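Local coordinates for peroxidase (Cellulomonas bogoriensis 69B4 = DSM 16987, PDB 6QZO), which is a haem b-containing DyP-type peroxidase, an enzyme of the family that uses hydrogen peroxide to oxidise dyes and other substrates, at the interface of chains A and B. Coordinates in Å, arbitrary orientation; residue numbers count along the deposited sequence, not the author numbering. Chains: chain A/B, Peroxidase.

Contact 1: the interface of chains A and B. Residues chain A 95, 150-151, 153-154; chain B 180-182, 185.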
ATOM      1  N   VAL A  95     -17.527   3.709   5.123  1.00 21.04           N
ATOM      2  CA  VAL A  95     -16.998   4.629   4.080  1.00 20.41           C
ATOM      3  C   VAL A  95     -16.760   3.812   2.818  1.00 19.65           C
ATOM      4  O   VAL A  95     -15.752   3.117   2.715  1.00 19.45           O
ATOM      5  CB  VAL A  95     -15.730   5.349   4.561  1.00 20.64           C
ATOM      6  CG1 VAL A  95     -15.112   6.235   3.477  1.00 20.67           C
ATOM      7  CG2 VAL A  95     -16.004   6.161   5.818  1.00 21.17           C
ATOM      8  N   ASP A 150     -10.911   3.957  -3.398  1.00 16.70           N
ATOM      9  CA  ASP A 150     -10.157   5.225  -3.240  1.00 17.04           C
ATOM     10  C   ASP A 150      -9.635   5.353  -1.807  1.00 17.36           C
ATOM     11  O   ASP A 150      -9.158   6.452  -1.473  1.00 18.14           O
ATOM     12  CB  ASP A 150     -11.034   6.427  -3.604  1.00 17.39           C
ATOM     13  CG  ASP A 150     -11.016   6.765  -5.073  1.00 17.32           C
ATOM     14  OD1 ASP A 150      -9.986   6.460  -5.727  1.00 16.84           O
ATOM     15  OD2 ASP A 150     -12.023   7.328  -5.549  1.00 17.92           O
ATOM     16  N   ASP A 151      -9.727   4.293  -1.001  1.00 17.39           N
ATOM     17  CA  ASP A 151      -9.271   4.290   0.416  1.00 17.72           C
ATOM     18  C   ASP A 151      -8.760   2.904   0.808  1.00 17.66           C
ATOM     19  O   ASP A 151      -9.455   1.929   0.558  1.00 17.93           O
ATOM     20  CB  ASP A 151     -10.389   4.721   1.362  1.00 18.15           C
ATOM     21  CG  ASP A 151      -9.878   4.926   2.778  1.00 18.46           C
ATOM     22  OD1 ASP A 151      -9.807   3.930   3.526  1.00 18.36           O
ATOM     23  OD2 ASP A 151      -9.479   6.076   3.096  1.00 18.81           O
ATOM     24  N   THR A 153      -8.051   1.584   3.890  1.00 17.68           N
ATOM     25  CA  THR A 153      -8.737   0.964   5.055  1.00 17.48           C
ATOM     26  C   THR A 153     -10.012   0.275   4.562  1.00 17.53           C
ATOM     27  O   THR A 153     -10.246  -0.868   4.964  1.00 17.50           O
ATOM     28  CB  THR A 153      -9.010   1.993   6.158  1.00 17.51           C
ATOM     29  OG1 THR A 153      -7.744   2.505   6.553  1.00 17.37           O
ATOM     30  CG2 THR A 153      -9.731   1.403   7.346  1.00 17.62           C
ATOM     31  N   THR A 154     -10.796   0.955   3.721  1.00 17.88           N
ATOM     32  CA  THR A 154     -11.999   0.391   3.045  1.00 18.07           C
ATOM     33  C   THR A 154     -11.613  -0.896   2.312  1.00 17.87           C
ATOM     34  O   THR A 154     -12.356  -1.898   2.409  1.00 18.44           O
ATOM     35  CB  THR A 154     -12.612   1.398   2.063  1.00 18.10           C
ATOM     36  OG1 THR A 154     -12.916   2.619   2.750  1.00 18.62           O
ATOM     37  CG2 THR A 154     -13.866   0.864   1.408  1.00 18.29           C
TER
ATOM     38  N   ARG B 180      -3.386   5.213   6.663  1.00 21.93           N
ATOM     39  CA  ARG B 180      -4.654   5.646   7.301  1.00 23.17           C
ATOM     40  C   ARG B 180      -5.630   5.888   6.147  1.00 24.05           C
ATOM     41  O   ARG B 180      -5.323   5.449   5.014  1.00 23.98           O
ATOM     42  CB  ARG B 180      -4.453   6.926   8.114  1.00 23.53           C
ATOM     43  CG  ARG B 180      -3.286   6.878   9.087  1.00 23.95           C
ATOM     44  CD  ARG B 180      -3.100   8.198   9.810  1.00 24.27           C
ATOM     45  NE  ARG B 180      -2.195   8.030  10.938  1.00 24.13           N
ATOM     46  CZ  ARG B 180      -2.284   8.661  12.105  1.00 24.42           C
ATOM     47  NH1 ARG B 180      -3.256   9.530  12.350  1.00 24.86           N
ATOM     48  NH2 ARG B 180      -1.388   8.403  13.041  1.00 24.13           N
ATOM     49  N   ARG B 181      -6.705   6.643   6.381  1.00 24.11           N
ATOM     50  CA  ARG B 181      -7.654   6.999   5.304  1.00 25.04           C
ATOM     51  C   ARG B 181      -6.952   7.962   4.335  1.00 25.40           C
ATOM     52  O   ARG B 181      -5.888   8.515   4.693  1.00 25.61           O
ATOM     53  CB  ARG B 181      -8.978   7.441   5.923  1.00 26.06           C
ATOM     54  CG  ARG B 181      -9.685   6.276   6.612  1.00 26.92           C
ATOM     55  CD  ARG B 181     -11.171   6.286   6.394  1.00 28.56           C
ATOM     56  NE  ARG B 181     -11.895   5.221   7.065  1.00 29.45           N
ATOM     57  CZ  ARG B 181     -12.474   4.165   6.481  1.00 30.39           C
ATOM     58  NH1 ARG B 181     -13.151   3.300   7.227  1.00 30.06           N
ATOM     59  NH2 ARG B 181     -12.382   3.965   5.170  1.00 31.41           N
ATOM     60  N   SER B 182      -7.471   8.063   3.111  1.00 25.21           N
ATOM     61  CA  SER B 182      -6.918   8.909   2.031  1.00 25.11           C
ATOM     62  C   SER B 182      -7.179  10.382   2.348  1.00 25.45           C
ATOM     63  O   SER B 182      -8.034  10.715   3.164  1.00 25.40           O
ATOM     64  CB  SER B 182      -7.494   8.498   0.705  1.00 25.08           C
ATOM     65  OG  SER B 182      -7.013   7.215   0.362  1.00 24.56           O
ATOM     66  N   ILE B 185     -10.726  12.199   3.157  1.00 31.00           N
ATOM     67  CA  ILE B 185     -11.544  11.102   3.756  1.00 32.67           C
ATOM     68  C   ILE B 185     -11.279  11.078   5.260  1.00 34.44           C
ATOM     69  O   ILE B 185     -10.173  10.707   5.670  1.00 34.35           O
ATOM     70  CB  ILE B 185     -11.283   9.731   3.099  1.00 31.61           C
ATOM     71  CG1 ILE B 185     -11.502   9.776   1.581  1.00 31.57           C
ATOM     72  CG2 ILE B 185     -12.160   8.677   3.769  1.00 31.48           C
ATOM     73  CD1 ILE B 185     -11.364   8.424   0.906  1.00 30.99           C
TER
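This polar patch of a two-fold symmetric homodimer interface, in which B:Arg181 and B:Ser182 meet the loop and first turn of helix 152-165 of the other subunit, ties the two chains of the deposited assembly together, although the structure alone does not prove a dimer in solution. A:Asp151 is central. Its carboxylate swings towards chain B with CG anti to the backbone N (chi1 -171°), and A:Asp151 OD2 takes the backbone N of B:Ser182 at 2.8 Å, nearly along the C-O axis. The other oxygen, OD1, caps the start of the helix by accepting from the backbone N of A:Thr154 through its anti lone pair. A:Asp151 OD1 also forms a salt bridge with B:Arg181 NH2 at 3.1 Å, the two flat groups lying 33° apart; as a hydrogen bond this pair is weak. B:Arg181 NH2 gives a further bond to A:Thr154 OG1 at 2.8 Å, in the guanidinium plane, and that hydroxyl passes its own hydrogen to A:Val95 O. Over one face of the guanidinium lies A:Val95 CB, over the opposite face A:Thr153 CG2, both towards the rim, so the group runs between the two, which should restrict its tilt. With an alanine at A:Asp151, the B:Arg181 charge would probably lose its mate and the B:Ser182 amide its acceptor. Nearby, B:Ser182 OG donates to the backbone carbonyl A:Asp150 O at 2.9 Å, tilted 23° from the carbonyl plane.

Contact 2: the interface of chains A and B. Residues chain A 241, 320-322; chain B 160, 163, 167, 172.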
ATOM      1  N   ASP A 241      16.997  -0.651 -11.721  1.00 20.45           N
ATOM      2  CA  ASP A 241      18.474  -0.505 -11.589  1.00 21.48           C
ATOM      3  C   ASP A 241      19.117  -0.385 -12.977  1.00 22.02           C
ATOM      4  O   ASP A 241      19.925   0.537 -13.139  1.00 22.35           O
ATOM      5  CB  ASP A 241      19.102  -1.644 -10.781  1.00 21.64           C
ATOM      6  CG  ASP A 241      18.709  -1.667  -9.319  1.00 21.71           C
ATOM      7  OD1 ASP A 241      18.266  -0.620  -8.800  1.00 21.91           O
ATOM      8  OD2 ASP A 241      18.849  -2.735  -8.709  1.00 22.08           O
ATOM      9  N   ARG A 320      18.413  -5.933  -2.589  1.00 34.14           N
ATOM     10  CA  ARG A 320      17.945  -4.973  -3.626  1.00 33.29           C
ATOM     11  C   ARG A 320      17.359  -3.704  -2.998  1.00 30.19           C
ATOM     12  O   ARG A 320      16.879  -3.763  -1.848  1.00 29.25           O
ATOM     13  CB  ARG A 320      16.905  -5.656  -4.513  1.00 36.09           C
ATOM     14  CG  ARG A 320      17.338  -6.998  -5.093  1.00 39.95           C
ATOM     15  CD  ARG A 320      16.830  -7.221  -6.510  1.00 42.51           C
ATOM     16  NE  ARG A 320      15.373  -7.053  -6.544  1.00 46.70           N
ATOM     17  CZ  ARG A 320      14.620  -6.876  -7.627  1.00 48.78           C
ATOM     18  NH1 ARG A 320      15.151  -6.864  -8.840  1.00 51.10           N
ATOM     19  NH2 ARG A 320      13.310  -6.705  -7.494  1.00 47.88           N
ATOM     20  N   ALA A 321      17.392  -2.604  -3.750  1.00 27.25           N
ATOM     21  CA  ALA A 321      16.836  -1.283  -3.369  1.00 25.71           C
ATOM     22  C   ALA A 321      15.305  -1.292  -3.482  1.00 23.28           C
ATOM     23  O   ALA A 321      14.632  -0.730  -2.599  1.00 23.35           O
ATOM     24  CB  ALA A 321      17.446  -0.211  -4.242  1.00 26.17           C
ATOM     25  N   SER A 322      14.778  -1.891  -4.542  1.00 21.28           N
ATOM     26  CA  SER A 322      13.340  -1.788  -4.919  1.00 20.03           C
ATOM     27  C   SER A 322      12.822  -3.132  -5.445  1.00 18.75           C
ATOM     28  O   SER A 322      13.606  -3.900  -6.016  1.00 18.67           O
ATOM     29  CB  SER A 322      13.126  -0.683  -5.938  1.00 19.94           C
ATOM     30  OG  SER A 322      13.642   0.560  -5.483  1.00 20.11           O
TER
ATOM     31  N   ARG B 160      12.591   5.520  -3.543  1.00 17.78           N
ATOM     32  CA  ARG B 160      13.514   5.078  -4.626  1.00 18.00           C
ATOM     33  C   ARG B 160      14.712   6.042  -4.669  1.00 17.85           C
ATOM     34  O   ARG B 160      15.855   5.575  -4.748  1.00 18.08           O
ATOM     35  CB  ARG B 160      12.748   5.005  -5.958  1.00 18.41           C
ATOM     36  CG  ARG B 160      13.594   4.768  -7.202  1.00 19.01           C
ATOM     37  CD  ARG B 160      14.137   3.359  -7.261  1.00 19.38           C
ATOM     38  NE  ARG B 160      14.987   3.085  -8.419  1.00 19.94           N
ATOM     39  CZ  ARG B 160      15.762   2.011  -8.547  1.00 20.02           C
ATOM     40  NH1 ARG B 160      15.812   1.096  -7.593  1.00 20.09           N
ATOM     41  NH2 ARG B 160      16.517   1.861  -9.614  1.00 20.47           N
ATOM     42  N   THR B 163      16.950   5.840  -1.410  1.00 17.29           N
ATOM     43  CA  THR B 163      17.593   4.497  -1.374  1.00 17.59           C
ATOM     44  C   THR B 163      18.778   4.491  -2.340  1.00 18.34           C
ATOM     45  O   THR B 163      19.864   4.077  -1.935  1.00 18.37           O
ATOM     46  CB  THR B 163      16.582   3.386  -1.688  1.00 17.50           C
ATOM     47  OG1 THR B 163      15.550   3.478  -0.712  1.00 17.81           O
ATOM     48  CG2 THR B 163      17.188   2.000  -1.632  1.00 17.71           C
ATOM     49  N   GLN B 167      23.412   4.263  -2.094  1.00 26.10           N
ATOM     50  CA  GLN B 167      24.068   3.095  -2.757  1.00 27.57           C
ATOM     51  C   GLN B 167      25.573   3.180  -2.465  1.00 26.86           C
ATOM     52  O   GLN B 167      26.180   4.252  -2.749  1.00 26.18           O
ATOM     53  CB  GLN B 167      23.762   3.035  -4.260  1.00 29.48           C
ATOM     54  CG  GLN B 167      23.473   1.614  -4.755  1.00 31.91           C
ATOM     55  CD  GLN B 167      22.016   1.415  -5.151  1.00 33.78           C
ATOM     56  OE1 GLN B 167      21.582   1.915  -6.184  1.00 35.01           O
ATOM     57  NE2 GLN B 167      21.241   0.652  -4.380  1.00 33.81           N
ATOM     58  N   VAL B 172      19.429  -1.355   2.268  1.00 18.07           N
ATOM     59  CA  VAL B 172      18.102  -1.541   2.932  1.00 17.15           C
ATOM     60  C   VAL B 172      18.170  -2.779   3.826  1.00 17.09           C
ATOM     61  O   VAL B 172      18.679  -3.800   3.380  1.00 17.00           O
ATOM     62  CB  VAL B 172      16.967  -1.633   1.906  1.00 16.77           C
ATOM     63  CG1 VAL B 172      15.642  -2.029   2.556  1.00 16.36           C
ATOM     64  CG2 VAL B 172      16.835  -0.308   1.140  1.00 16.92           C
TER
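B:Arg160, on helix 152-165, reaches across to A:Asp241 and A:Ser322 in this part of the two-fold symmetric interface between two copies of the peroxidase in the deposited assembly. CB and CG carry the chain away from the helix, with CG anti to the backbone N, and a bend at chi2 (71°) turns the rest of the arm towards the partner. B:Arg160 CD passes A:Ser322 OG at 3.4 Å. NE lies farther from that hydroxyl, and B:Arg160 CZ sits 3.6 Å from A:Asp241 OD1. At the tip both terminal nitrogens grip that one carboxylate oxygen end-on. B:Arg160 NH2 is 3.1 Å from A:Asp241 OD1, on its anti side and 22° out of the carboxylate plane. B:Arg160 NH1, 3.2 Å from A:Asp241 OD1, meets the oxygen almost head-on, in line with its bond to CG. Both come from the same face of the carboxylate, whose plane is turned 20° from the guanidinium. B:Arg160 NH1 also donates to A:Ser322 OG at 3.1 Å, a bond tilted out of the guanidinium plane, which should limit rotation of the tip. Farther along the same helix, B:Thr163 presents its methyl CG2 to A:Ala321 CB at 3.4 Å. B:Gln167 NE2 stands beside the A:Ala321 methyl, 3.9 Å from its CB. The site thus pairs a salt bridge with a small apolar contact, holding one subunit's helix against helix 240-243 and the loop leading into strand 323-332 of the other.

Contact 3: the interface of chains A and B. Residues chain A 181-182, 185; chain B 26, 95, 150-151, 154.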
ATOM      1  N   ARG A 181      -2.366   7.565  -8.150  1.00 21.38           N
ATOM      2  CA  ARG A 181      -2.402   8.755  -7.266  1.00 22.03           C
ATOM      3  C   ARG A 181      -3.679   8.692  -6.411  1.00 21.66           C
ATOM      4  O   ARG A 181      -4.585   7.902  -6.726  1.00 21.82           O
ATOM      5  CB  ARG A 181      -2.194  10.013  -8.114  1.00 22.64           C
ATOM      6  CG  ARG A 181      -0.798  10.075  -8.706  1.00 22.81           C
ATOM      7  CD  ARG A 181      -0.208  11.459  -8.664  1.00 23.79           C
ATOM      8  NE  ARG A 181       1.179  11.503  -9.149  1.00 23.83           N
ATOM      9  CZ  ARG A 181       2.267  11.706  -8.408  1.00 24.04           C
ATOM     10  NH1 ARG A 181       2.190  11.878  -7.093  1.00 24.61           N
ATOM     11  NH2 ARG A 181       3.450  11.719  -8.994  1.00 24.24           N
ATOM     12  N   SER A 182      -3.670   9.405  -5.287  1.00 21.60           N
ATOM     13  CA  SER A 182      -4.770   9.438  -4.300  1.00 21.83           C
ATOM     14  C   SER A 182      -5.950  10.222  -4.864  1.00 22.82           C
ATOM     15  O   SER A 182      -5.808  10.984  -5.817  1.00 23.43           O
ATOM     16  CB  SER A 182      -4.263   9.998  -3.005  1.00 21.90           C
ATOM     17  OG  SER A 182      -3.345   9.074  -2.414  1.00 20.87           O
ATOM     18  N   ILE A 185      -6.048  13.981  -6.441  1.00 29.60           N
ATOM     19  CA  ILE A 185      -4.652  14.183  -6.926  1.00 30.93           C
ATOM     20  C   ILE A 185      -4.544  13.644  -8.353  1.00 32.43           C
ATOM     21  O   ILE A 185      -4.651  12.434  -8.551  1.00 31.86           O
ATOM     22  CB  ILE A 185      -3.613  13.546  -5.984  1.00 29.97           C
ATOM     23  CG1 ILE A 185      -3.730  14.102  -4.565  1.00 29.78           C
ATOM     24  CG2 ILE A 185      -2.207  13.726  -6.544  1.00 30.58           C
ATOM     25  CD1 ILE A 185      -2.722  13.518  -3.598  1.00 29.64           C
TER
ATOM     26  N   GLY B  26      -2.404  17.396  -3.217  1.00 29.60           N
ATOM     27  CA  GLY B  26      -1.149  17.142  -3.958  1.00 28.71           C
ATOM     28  C   GLY B  26      -0.193  18.327  -3.913  1.00 28.44           C
ATOM     29  O   GLY B  26       1.033  18.089  -4.018  1.00 28.33           O
ATOM     30  N   VAL B  95       4.697  16.347  -7.666  1.00 18.79           N
ATOM     31  CA  VAL B  95       3.525  16.426  -6.745  1.00 18.76           C
ATOM     32  C   VAL B  95       4.012  16.092  -5.344  1.00 18.29           C
ATOM     33  O   VAL B  95       4.184  14.929  -5.026  1.00 18.13           O
ATOM     34  CB  VAL B  95       2.386  15.502  -7.212  1.00 18.90           C
ATOM     35  CG1 VAL B  95       1.197  15.553  -6.263  1.00 19.01           C
ATOM     36  CG2 VAL B  95       1.934  15.849  -8.615  1.00 19.43           C
ATOM     37  N   ASP B 150       0.745  12.007   1.377  1.00 17.73           N
ATOM     38  CA  ASP B 150      -0.702  11.827   1.086  1.00 18.14           C
ATOM     39  C   ASP B 150      -0.892  11.147  -0.270  1.00 18.69           C
ATOM     40  O   ASP B 150      -2.059  11.107  -0.722  1.00 19.25           O
ATOM     41  CB  ASP B 150      -1.433  13.166   1.132  1.00 18.28           C
ATOM     42  CG  ASP B 150      -1.900  13.547   2.519  1.00 18.19           C
ATOM     43  OD1 ASP B 150      -2.152  12.608   3.319  1.00 17.95           O
ATOM     44  OD2 ASP B 150      -2.010  14.771   2.783  1.00 18.73           O
ATOM     45  N   ASP B 151       0.191  10.644  -0.879  1.00 18.87           N
ATOM     46  CA  ASP B 151       0.147   9.996  -2.214  1.00 19.73           C
ATOM     47  C   ASP B 151       1.215   8.903  -2.299  1.00 19.82           C
ATOM     48  O   ASP B 151       2.371   9.186  -1.963  1.00 19.77           O
ATOM     49  CB  ASP B 151       0.348  11.003  -3.339  1.00 20.24           C
ATOM     50  CG  ASP B 151       0.088  10.381  -4.694  1.00 20.57           C
ATOM     51  OD1 ASP B 151       1.045   9.771  -5.253  1.00 20.72           O
ATOM     52  OD2 ASP B 151      -1.084  10.457  -5.151  1.00 20.99           O
ATOM     53  N   THR B 154       4.170   9.413  -5.039  1.00 18.34           N
ATOM     54  CA  THR B 154       5.111  10.384  -4.441  1.00 18.22           C
ATOM     55  C   THR B 154       6.021   9.659  -3.444  1.00 17.83           C
ATOM     56  O   THR B 154       7.244   9.900  -3.453  1.00 17.59           O
ATOM     57  CB  THR B 154       4.365  11.528  -3.740  1.00 18.57           C
ATOM     58  OG1 THR B 154       3.460  12.161  -4.656  1.00 18.89           O
ATOM     59  CG2 THR B 154       5.331  12.560  -3.185  1.00 18.63           C
TER
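Two copies of the DyP-type peroxidase meet here in a mainly polar patch of the two-fold interface in the deposited assembly, which may be the biological dimer; A:Arg181, A:Ser182 and A:Ile185 join the subunits by lying against the residues just before helix 152-165 of chain B, its first turn, and the B:Val95 and B:Gly26 loops. A:Arg181 crosses B:Asp151 at about a right angle. A:Arg181 NH1 forms a salt bridge with B:Asp151 OD1 at 3.0 Å, but no N-H points along that line. The hydrogen of A:Arg181 NH1 goes instead to B:Thr154 OG1 at 2.8 Å, in the guanidinium plane. B:Val95 CB covers one face of the guanidinium, set towards its rim. The second carboxylate oxygen, B:Asp151 OD2, accepts from the backbone N of A:Ser182 at 2.8 Å, on the anti side and 31° out of the carboxylate plane. A:Ser182 OG donates to the carbonyl B:Asp150 O at 2.9 Å. The apolar flank belongs to A:Ile185: chi1 of -58° sets CG2 anti to the backbone N, where it meets B:Val95 CG1 at 3.9 Å, while CG1, beside the backbone N, extends to CD1 next to B:Asp151 CB. The same arm brings A:Ile185 CD1 4.0 Å from B:Gly26 CA.

Contact 1 and contact 3 are nearly the same arrangement with the chains exchanged, related by the two-fold, and their C-alpha centres lie about 14 Å apart. Contact 2 stands about 22 Å from contact 3 and about 29 Å from contact 1. Helix 152-165 of chain B joins contacts 2 and 3: its N-terminal end meets chain A in contact 3, and its later residues do so in contact 2. Each subunit therefore touches its partner at both the start and the later turns of this helix, and symmetry repeats contact 2 on the far side of contact 1, spreading the attachment across the width of the interface.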